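Long-range contacts in oligopeptide ABC transporter, periplasmic oligopeptide-binding protein, putative (Thermotoga maritima MSB8, PDB 5IPW), which probably binds oligopeptides in the periplasm and delivers them to a membrane ABC transporter for uptake into the cell: residues Ile443-Gly447 with Glu474-Phe478; Lys181-Gly185 with Asp616-Thr620; Asp349-Val355 with Leu433-Arg437; Val66-Pro70 with Pro248-Tyr253. All blocks are in the same frame, centred on the assembly; numbering follows the deposited sequence.

Interaction 1. Residues Ile443-Gly447 with Glu474-Phe478; sequences ITVTG and ERSLF
Residues Ile443-Val445 are extended, ending strand 440-445; Thr446 (phi/psi -138/123) carries the chain on to Gly447, whose positive phi (111/128) suits glycine as N-cap of the next helix. Across from them, Glu474 precedes the first turn of helix 475-484, with Phe478 N bonded to Glu474 O (2.9 Å). The backbones come closest at Thr446 CA and Arg475 CA, 6.0 Å apart. Glu474 caps its helix: OE2 accepts from Ser476 N at 2.7 Å and from Ser476 OG at 2.8 Å. Phe478 (chi1 t, chi2 87°) lays its ring along the strand end. Thr446, also t, sets its CG2 over one ring face, 3.6 Å from the centroid of the Phe478 ring and 8° off the normal, a CH-pi contact; threonine suits this spot because its OG1 can at the same time bond to Leu473 O. Thr444 O approaches the ring edge at 3.7 Å from Phe478 CE1, and Thr444 CG2 lies 3.7 Å from Phe478 CD1, while OG1 of Thr444 bonds to Glu471. Val445 points away, toward helix 448-462. With those helices on the two faces of parallel strands 467-472, 440-445 and 489-494, this is helix-on-sheet packing in a beta-alpha-beta crossover of an alpha/beta lobe.

Interaction 2. Residues Lys181-Gly185 with Asp616-Thr620; sequences KVPYG and DVLRT
Tyr184 has the most surface covered here, followed by Arg619 and, well behind, Val617. Tyr184 leaves a tight turn of helical phi/psi in which Tyr184 N and Gly185 N both bond to Lys181 O (3.0 and 2.9 Å). Its CA lies 6.3 Å from Val617 CA, the closest approach of the backbones, and the CA-CB bond points sideways, but chi1 t and chi2 83° carry the ring over to the other segment. There its hydroxyl, OH, donates to Asp616 OD1 at 3.0 Å, and Val617 O sits at the ring edge, 3.5 Å from Tyr184 CD1. A tyrosine suits the site by spanning the gap with an apolar ring and ending in a polar group. The loop it meets follows strand 613-614 near the middle of the molecule, whereas Tyr184 follows strand 166-171 of the five-stranded antiparallel sheet, probably the extra domain that distinguishes family 5 solute-binding proteins; the contact thus joins distant parts of the chain. Asp616-Arg619 form a type I beta turn, Arg619 N bonding to Asp616 O at 2.9 Å. Arg619, at positive phi (62/28), folds back with chi1-chi3 all m, so that NH1 reaches Asp616 O (3.2 Å) and forms a salt bridge to Asp616 OD1 (3.3 Å). Arg619 NH1 also lies 3.3 Å from Tyr184 CE1. Lys78 pairs with Asp616 OD2, and Glu81 with Arg619 NE.

Interaction 3. Residues Asp349-Val355 with Leu433-Arg437; sequences DEVLRKV and LPDGR
Val351 and Leu433 form the apolar centre, their CA atoms 7.4 Å apart. Val351 (chi1 t), on the first turn of helix 350-357, sets CG1 4.0 Å from both Leu433 CB and Pro434 CD. Leu433 (m, t) runs down the helix flank, its CD2 4.1 Å from Val355 CG2 and 4.4 Å from Leu352 CD2, so a single methyl, CD2, reaches both Leu352 and Val355. Leu433-Gly436 make a type I beta turn, Gly436 N bonding to Leu433 O (2.8 Å); proline suits its second position, and Gly436 takes a positive phi (81/0). Asp435 OD1 then accepts from Arg437 N (3.0 Å), an Asx turn. At the polar edge Arg437 NH2 bonds to Asp349 OD2 at 2.6 Å and NH1 to Asp435 OD2 at 3.1 Å. Asp349, the helix N-cap, offers OD1 to Val351 N (2.9 Å). Arg437 thus balances two carboxylates, one already facing a helix N terminus, in a surface salt-bridge network of a kind common in hyperthermophile proteins.

Interaction 4. Residues Val66-Pro70 with Pro248-Tyr253; sequences VWKGP and PTEQFY
The flat indole of Trp67, ending strand 62-67, is the broad surface the other segment moulds itself against. With chi1 p it reaches toward Pro248-Tyr253, and the CD2 edge of the Tyr253 ring (chi1 t) reaches over one indole face. The planes lie at 14° but slid apart, barely overlapping, with 4.9 Å between the centroids of the Trp67 six-membered ring and the Tyr253 ring; Tyr253 CD2 is 3.7 Å from Trp67 CZ2. Pro248 is the bump: its CB sits against the corner of indole and Pro70 ring, 3.5 Å from Trp67 CH2 and 4.0 Å from Pro70 CG; its carbonyl O rests 3.5 Å from both Trp67 CZ2 and Pro70 CD. The compact prolines mate well, Pro70 CA to Pro248 CA 5.8 Å. Gly69, at positive phi (73/-172), makes the bend that brings Pro70 over, where a side chain would strike Pro70 CD. Strand 276-281 lies between strands 62-67 and 252-257, so the aromatics meet across it, and Ile76 of helix 73-80 packs on both.

How the interactions relate
Interactions 2 and 4 are the buried contacts, whereas 1 and 3 are only partly so, and 3 is the most peripheral, about 41 Å from the chain's centre to its own. Strand 440-445 loosely ties two together: interaction 1 uses its end, and the turn of interaction 3 lies shortly before its start. Both also pack against a capped helix N terminus, but interaction 1 relies on an aromatic face and interaction 3 on charge around a small apolar patch. Interaction 4 is mainly ring and proline packing; interaction 2 turns on a tyrosine whose hydroxyl bonds to a charge-paired aspartate. Along the chain 2 and 4 cross, while 1 and 3 nest within the loop that 2 closes.

Interaction 1. Residues Ile443-Gly447 with Glu474-Phe478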
# COMPACT_ATOMS: atom_id res chain seq x y z
N ILE A 443 -17.20 -13.24 -22.10
CA ILE A 443 -16.31 -12.72 -21.07
C ILE A 443 -15.25 -11.88 -21.76
O ILE A 443 -14.53 -12.37 -22.64
CB ILE A 443 -15.62 -13.85 -20.28
CG1 ILE A 443 -16.66 -14.69 -19.54
CG2 ILE A 443 -14.62 -13.27 -19.29
CD1 ILE A 443 -16.11 -15.98 -18.97
N THR A 444 -15.18 -10.62 -21.36
CA THR A 444 -14.21 -9.69 -21.92
C THR A 444 -13.01 -9.59 -21.00
O THR A 444 -13.16 -9.30 -19.81
CB THR A 444 -14.82 -8.29 -22.05
OG1 THR A 444 -16.06 -8.38 -22.77
CG2 THR A 444 -13.86 -7.35 -22.78
N VAL A 445 -11.83 -9.82 -21.56
CA VAL A 445 -10.58 -9.69 -20.81
C VAL A 445 -9.58 -8.87 -21.61
O VAL A 445 -9.80 -8.58 -22.79
CB VAL A 445 -9.95 -11.06 -20.48
CG1 VAL A 445 -10.98 -11.99 -19.87
CG2 VAL A 445 -9.35 -11.71 -21.72
N THR A 446 -8.48 -8.51 -20.96
CA THR A 446 -7.32 -7.97 -21.66
C THR A 446 -6.06 -8.60 -21.04
O THR A 446 -5.85 -8.53 -19.83
CB THR A 446 -7.28 -6.43 -21.63
OG1 THR A 446 -6.09 -5.97 -22.29
CG2 THR A 446 -7.32 -5.89 -20.21
N GLY A 447 -5.26 -9.25 -21.88
CA GLY A 447 -4.05 -9.92 -21.43
C GLY A 447 -4.13 -11.44 -21.50
O GLY A 447 -5.06 -12.05 -20.96
N GLU A 474 -7.40 -5.46 -26.82
CA GLU A 474 -6.31 -4.54 -26.54
C GLU A 474 -6.73 -3.53 -25.44
O GLU A 474 -7.88 -3.10 -25.38
CB GLU A 474 -5.90 -3.85 -27.86
CG GLU A 474 -4.97 -2.66 -27.72
CD GLU A 474 -5.72 -1.35 -27.64
OE1 GLU A 474 -6.69 -1.15 -28.41
OE2 GLU A 474 -5.32 -0.50 -26.82
N ARG A 475 -5.78 -3.20 -24.57
CA ARG A 475 -6.00 -2.37 -23.37
C ARG A 475 -7.00 -1.22 -23.52
O ARG A 475 -7.96 -1.12 -22.77
CB ARG A 475 -4.66 -1.79 -22.89
CG ARG A 475 -4.63 -1.30 -21.45
CD ARG A 475 -4.46 -2.45 -20.47
NE ARG A 475 -3.76 -2.05 -19.25
CZ ARG A 475 -3.35 -2.88 -18.29
NH1 ARG A 475 -3.57 -4.20 -18.39
NH2 ARG A 475 -2.72 -2.41 -17.22
N SER A 476 -6.76 -0.33 -24.49
CA SER A 476 -7.58 0.87 -24.64
C SER A 476 -8.98 0.58 -25.17
O SER A 476 -9.92 1.31 -24.85
CB SER A 476 -6.89 1.91 -25.51
OG SER A 476 -7.11 1.66 -26.89
N LEU A 477 -9.12 -0.46 -25.99
CA LEU A 477 -10.44 -0.85 -26.49
C LEU A 477 -11.26 -1.46 -25.36
O LEU A 477 -12.45 -1.19 -25.23
CB LEU A 477 -10.33 -1.85 -27.66
CG LEU A 477 -11.65 -2.24 -28.34
CD1 LEU A 477 -12.28 -1.06 -29.07
CD2 LEU A 477 -11.45 -3.40 -29.30
N PHE A 478 -10.60 -2.30 -24.57
CA PHE A 478 -11.16 -2.86 -23.33
C PHE A 478 -11.77 -1.76 -22.46
O PHE A 478 -12.89 -1.91 -21.97
CB PHE A 478 -10.03 -3.58 -22.58
CG PHE A 478 -10.45 -4.24 -21.29
CD1 PHE A 478 -10.95 -5.54 -21.29
CD2 PHE A 478 -10.28 -3.59 -20.08
CE1 PHE A 478 -11.31 -6.16 -20.11
CE2 PHE A 478 -10.64 -4.21 -18.89
CZ PHE A 478 -11.16 -5.49 -18.91

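Interaction 2. Residues Lys181-Gly185 with Asp616-Thr620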
# COMPACT_ATOMS: atom_id res chain seq x y z
N LYS A 181 -3.47 8.99 5.93
CA LYS A 181 -2.50 9.65 5.07
C LYS A 181 -1.14 9.71 5.75
O LYS A 181 -0.11 9.60 5.09
CB LYS A 181 -2.95 11.07 4.76
CG LYS A 181 -4.30 11.16 4.06
CD LYS A 181 -4.16 11.18 2.55
CE LYS A 181 -5.49 10.96 1.86
NZ LYS A 181 -5.93 9.54 1.97
N VAL A 182 -1.15 9.87 7.07
CA VAL A 182 0.07 10.12 7.84
C VAL A 182 1.13 9.01 7.76
O VAL A 182 2.31 9.31 7.63
CB VAL A 182 -0.26 10.45 9.31
CG1 VAL A 182 1.00 10.58 10.14
CG2 VAL A 182 -1.05 11.74 9.38
N PRO A 183 0.71 7.73 7.86
CA PRO A 183 1.67 6.63 7.71
C PRO A 183 2.18 6.44 6.29
O PRO A 183 3.19 5.76 6.10
CB PRO A 183 0.85 5.39 8.10
CG PRO A 183 -0.43 5.89 8.63
CD PRO A 183 -0.65 7.24 8.05
N TYR A 184 1.47 7.01 5.31
CA TYR A 184 1.85 6.89 3.91
C TYR A 184 2.80 8.02 3.50
O TYR A 184 3.81 7.77 2.84
CB TYR A 184 0.61 6.90 3.01
CG TYR A 184 0.96 6.73 1.54
CD1 TYR A 184 1.18 5.47 1.01
CD2 TYR A 184 1.11 7.83 0.70
CE1 TYR A 184 1.53 5.30 -0.32
CE2 TYR A 184 1.46 7.68 -0.64
CZ TYR A 184 1.67 6.40 -1.14
OH TYR A 184 2.03 6.21 -2.47
N GLY A 185 2.47 9.25 3.89
CA GLY A 185 3.11 10.44 3.35
C GLY A 185 4.26 10.99 4.16
O GLY A 185 4.69 10.40 5.16
N ASP A 616 2.05 -1.06 -1.98
CA ASP A 616 2.69 0.27 -2.02
C ASP A 616 2.16 1.17 -0.90
O ASP A 616 2.91 1.97 -0.33
CB ASP A 616 2.51 0.93 -3.39
CG ASP A 616 3.07 2.36 -3.44
OD1 ASP A 616 2.35 3.31 -3.05
OD2 ASP A 616 4.23 2.55 -3.87
N VAL A 617 0.88 1.04 -0.58
CA VAL A 617 0.27 1.79 0.52
C VAL A 617 0.94 1.54 1.88
O VAL A 617 0.99 2.44 2.71
CB VAL A 617 -1.25 1.50 0.62
CG1 VAL A 617 -1.53 -0.00 0.72
CG2 VAL A 617 -1.89 2.24 1.79
N LEU A 618 1.46 0.33 2.09
CA LEU A 618 2.17 0.01 3.33
C LEU A 618 3.67 0.30 3.23
O LEU A 618 4.43 0.02 4.17
CB LEU A 618 1.95 -1.46 3.70
CG LEU A 618 0.50 -1.93 3.85
CD1 LEU A 618 0.48 -3.43 4.09
CD2 LEU A 618 -0.21 -1.20 4.98
N ARG A 619 4.09 0.85 2.10
CA ARG A 619 5.47 1.28 1.89
C ARG A 619 6.46 0.11 1.97
O ARG A 619 7.62 0.31 2.30
CB ARG A 619 5.86 2.38 2.90
CG ARG A 619 4.83 3.49 3.10
CD ARG A 619 4.41 4.14 1.79
NE ARG A 619 5.55 4.74 1.11
CZ ARG A 619 5.66 4.91 -0.20
NH1 ARG A 619 4.70 4.52 -1.03
NH2 ARG A 619 6.75 5.48 -0.69
N THR A 620 5.99 -1.09 1.65
CA THR A 620 6.81 -2.28 1.78
C THR A 620 8.16 -2.05 1.11
O THR A 620 8.21 -1.51 0.01
CB THR A 620 6.10 -3.51 1.19
OG1 THR A 620 4.89 -3.75 1.93
CG2 THR A 620 6.96 -4.76 1.29

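Interaction 3. Residues Asp349-Val355 with Leu433-Arg437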
# COMPACT_ATOMS: atom_id res chain seq x y z
N ASP A 349 -29.49 -5.34 -22.76
CA ASP A 349 -30.39 -6.48 -22.84
C ASP A 349 -31.12 -6.77 -21.51
O ASP A 349 -30.54 -7.32 -20.58
CB ASP A 349 -29.61 -7.71 -23.31
CG ASP A 349 -30.48 -8.94 -23.49
OD1 ASP A 349 -31.60 -8.98 -22.94
OD2 ASP A 349 -30.03 -9.88 -24.18
N GLU A 350 -32.40 -6.43 -21.47
CA GLU A 350 -33.21 -6.53 -20.26
C GLU A 350 -33.34 -7.96 -19.71
O GLU A 350 -33.53 -8.16 -18.51
CB GLU A 350 -34.61 -5.98 -20.56
CG GLU A 350 -35.34 -5.41 -19.36
CD GLU A 350 -36.20 -4.21 -19.73
OE1 GLU A 350 -36.88 -4.26 -20.78
OE2 GLU A 350 -36.20 -3.22 -18.96
N VAL A 351 -33.24 -8.95 -20.59
CA VAL A 351 -33.38 -10.35 -20.20
C VAL A 351 -32.14 -10.81 -19.44
O VAL A 351 -32.26 -11.34 -18.33
CB VAL A 351 -33.61 -11.26 -21.44
CG1 VAL A 351 -33.73 -12.72 -21.03
CG2 VAL A 351 -34.86 -10.84 -22.18
N LEU A 352 -30.97 -10.60 -20.03
CA LEU A 352 -29.69 -10.87 -19.35
C LEU A 352 -29.53 -10.05 -18.06
O LEU A 352 -29.08 -10.57 -17.05
CB LEU A 352 -28.50 -10.60 -20.28
CG LEU A 352 -28.10 -11.71 -21.24
CD1 LEU A 352 -27.07 -11.18 -22.24
CD2 LEU A 352 -27.53 -12.90 -20.50
N ARG A 353 -29.89 -8.77 -18.10
CA ARG A 353 -29.81 -7.96 -16.90
C ARG A 353 -30.49 -8.67 -15.73
O ARG A 353 -29.91 -8.78 -14.66
CB ARG A 353 -30.46 -6.58 -17.11
CG ARG A 353 -30.21 -5.63 -15.94
CD ARG A 353 -31.12 -4.42 -16.01
NE ARG A 353 -30.92 -3.70 -17.26
CZ ARG A 353 -31.87 -3.06 -17.94
NH1 ARG A 353 -33.13 -3.03 -17.51
NH2 ARG A 353 -31.56 -2.44 -19.07
N LYS A 354 -31.72 -9.15 -15.96
CA LYS A 354 -32.51 -9.85 -14.94
C LYS A 354 -31.79 -11.07 -14.37
O LYS A 354 -31.66 -11.20 -13.15
CB LYS A 354 -33.87 -10.28 -15.51
CG LYS A 354 -34.95 -9.21 -15.44
CD LYS A 354 -35.73 -9.24 -14.13
CE LYS A 354 -36.97 -10.13 -14.20
NZ LYS A 354 -36.65 -11.57 -14.39
N VAL A 355 -31.33 -11.95 -15.26
CA VAL A 355 -30.53 -13.11 -14.86
C VAL A 355 -29.29 -12.70 -14.06
O VAL A 355 -28.98 -13.30 -13.03
CB VAL A 355 -30.10 -13.92 -16.09
CG1 VAL A 355 -29.01 -14.94 -15.75
CG2 VAL A 355 -31.30 -14.62 -16.72
N LEU A 433 -32.61 -18.92 -21.69
CA LEU A 433 -33.19 -17.74 -21.06
C LEU A 433 -34.72 -17.82 -21.16
O LEU A 433 -35.24 -18.61 -21.96
CB LEU A 433 -32.68 -16.46 -21.75
CG LEU A 433 -31.17 -16.26 -21.87
CD1 LEU A 433 -30.86 -15.04 -22.72
CD2 LEU A 433 -30.52 -16.13 -20.50
N PRO A 434 -35.45 -16.99 -20.39
CA PRO A 434 -36.92 -16.95 -20.48
C PRO A 434 -37.50 -16.72 -21.87
O PRO A 434 -38.69 -16.99 -22.08
CB PRO A 434 -37.29 -15.76 -19.58
CG PRO A 434 -36.20 -15.72 -18.57
CD PRO A 434 -34.95 -16.15 -19.29
N ASP A 435 -36.71 -16.22 -22.82
CA ASP A 435 -37.19 -16.04 -24.20
C ASP A 435 -36.72 -17.16 -25.14
O ASP A 435 -36.82 -17.03 -26.37
CB ASP A 435 -36.81 -14.65 -24.74
CG ASP A 435 -35.30 -14.43 -24.86
OD1 ASP A 435 -34.51 -15.40 -24.79
OD2 ASP A 435 -34.91 -13.25 -25.03
N GLY A 436 -36.20 -18.25 -24.59
CA GLY A 436 -35.76 -19.37 -25.40
C GLY A 436 -34.39 -19.21 -26.03
O GLY A 436 -33.92 -20.12 -26.73
N ARG A 437 -33.72 -18.09 -25.78
CA ARG A 437 -32.35 -17.91 -26.27
C ARG A 437 -31.42 -18.83 -25.50
O ARG A 437 -31.62 -19.04 -24.30
CB ARG A 437 -31.85 -16.48 -26.10
CG ARG A 437 -31.89 -15.63 -27.36
CD ARG A 437 -31.22 -14.29 -27.12
NE ARG A 437 -31.91 -13.51 -26.08
CZ ARG A 437 -31.42 -12.44 -25.46
NH1 ARG A 437 -32.15 -11.82 -24.53
NH2 ARG A 437 -30.20 -11.98 -25.75

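Interaction 4. Residues Val66-Pro70 with Pro248-Tyr253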
# COMPACT_ATOMS: atom_id res chain seq x y z
N VAL A 66 20.91 -4.83 -4.37
CA VAL A 66 21.13 -4.42 -5.75
C VAL A 66 19.96 -3.55 -6.22
O VAL A 66 18.81 -3.79 -5.86
CB VAL A 66 21.28 -5.65 -6.70
CG1 VAL A 66 22.50 -6.46 -6.32
CG2 VAL A 66 20.05 -6.53 -6.68
N TRP A 67 20.27 -2.55 -7.05
CA TRP A 67 19.23 -1.72 -7.68
C TRP A 67 19.53 -1.37 -9.14
O TRP A 67 20.63 -1.60 -9.65
CB TRP A 67 18.98 -0.46 -6.85
CG TRP A 67 19.99 0.65 -7.02
CD1 TRP A 67 21.32 0.54 -7.30
CD2 TRP A 67 19.73 2.05 -6.89
NE1 TRP A 67 21.90 1.78 -7.36
CE2 TRP A 67 20.95 2.73 -7.11
CE3 TRP A 67 18.58 2.81 -6.60
CZ2 TRP A 67 21.06 4.12 -7.06
CZ3 TRP A 67 18.69 4.19 -6.55
CH2 TRP A 67 19.92 4.83 -6.78
N LYS A 68 18.53 -0.79 -9.80
CA LYS A 68 18.61 -0.39 -11.21
C LYS A 68 18.98 1.09 -11.41
O LYS A 68 18.54 1.72 -12.38
CB LYS A 68 17.28 -0.71 -11.89
CG LYS A 68 16.99 -2.20 -11.98
CD LYS A 68 15.60 -2.48 -12.52
CE LYS A 68 15.40 -3.97 -12.74
NZ LYS A 68 13.99 -4.27 -13.07
N GLY A 69 19.78 1.64 -10.50
CA GLY A 69 20.22 3.03 -10.56
C GLY A 69 19.14 4.04 -10.19
O GLY A 69 18.04 3.66 -9.77
N PRO A 70 19.43 5.34 -10.38
CA PRO A 70 18.55 6.45 -10.01
C PRO A 70 17.08 6.25 -10.35
O PRO A 70 16.21 6.72 -9.63
CB PRO A 70 19.13 7.61 -10.81
CG PRO A 70 20.59 7.31 -10.88
CD PRO A 70 20.71 5.82 -10.94
N PRO A 248 24.35 8.24 -6.74
CA PRO A 248 23.62 7.07 -7.24
C PRO A 248 24.03 6.57 -8.63
O PRO A 248 23.64 5.47 -9.02
CB PRO A 248 22.16 7.52 -7.24
CG PRO A 248 22.21 9.01 -7.31
CD PRO A 248 23.48 9.43 -6.63
N THR A 249 24.79 7.36 -9.38
CA THR A 249 25.29 6.92 -10.69
C THR A 249 26.51 6.03 -10.53
O THR A 249 26.77 5.20 -11.40
CB THR A 249 25.64 8.10 -11.63
OG1 THR A 249 26.78 8.79 -11.11
CG2 THR A 249 24.46 9.06 -11.78
N GLU A 250 27.28 6.21 -9.45
CA GLU A 250 28.37 5.28 -9.14
C GLU A 250 27.79 3.88 -9.03
O GLU A 250 26.57 3.72 -8.85
CB GLU A 250 29.09 5.66 -7.83
CG GLU A 250 29.90 6.94 -7.91
CD GLU A 250 30.42 7.41 -6.56
OE1 GLU A 250 31.30 6.73 -5.98
OE2 GLU A 250 29.95 8.47 -6.07
N GLN A 251 28.63 2.86 -9.19
CA GLN A 251 28.13 1.49 -9.22
C GLN A 251 27.69 1.01 -7.83
O GLN A 251 26.81 0.17 -7.72
CB GLN A 251 29.13 0.51 -9.85
CG GLN A 251 30.30 0.07 -8.98
CD GLN A 251 30.88 -1.27 -9.42
OE1 GLN A 251 30.16 -2.14 -9.93
NE2 GLN A 251 32.18 -1.46 -9.21
N PHE A 252 28.31 1.57 -6.79
CA PHE A 252 27.89 1.33 -5.41
C PHE A 252 27.30 2.59 -4.78
O PHE A 252 28.02 3.54 -4.47
CB PHE A 252 29.05 0.77 -4.59
CG PHE A 252 29.53 -0.56 -5.09
CD1 PHE A 252 28.69 -1.67 -5.06
CD2 PHE A 252 30.80 -0.71 -5.62
CE1 PHE A 252 29.11 -2.90 -5.54
CE2 PHE A 252 31.24 -1.94 -6.10
CZ PHE A 252 30.39 -3.03 -6.06
N TYR A 253 25.98 2.60 -4.64
CA TYR A 253 25.26 3.67 -3.95
C TYR A 253 25.20 3.32 -2.47
O TYR A 253 24.57 2.33 -2.09
CB TYR A 253 23.85 3.81 -4.53
CG TYR A 253 23.03 4.91 -3.91
CD1 TYR A 253 23.51 6.21 -3.82
CD2 TYR A 253 21.74 4.66 -3.44
CE1 TYR A 253 22.75 7.22 -3.26
CE2 TYR A 253 20.97 5.66 -2.89
CZ TYR A 253 21.48 6.94 -2.80
OH TYR A 253 20.71 7.93 -2.24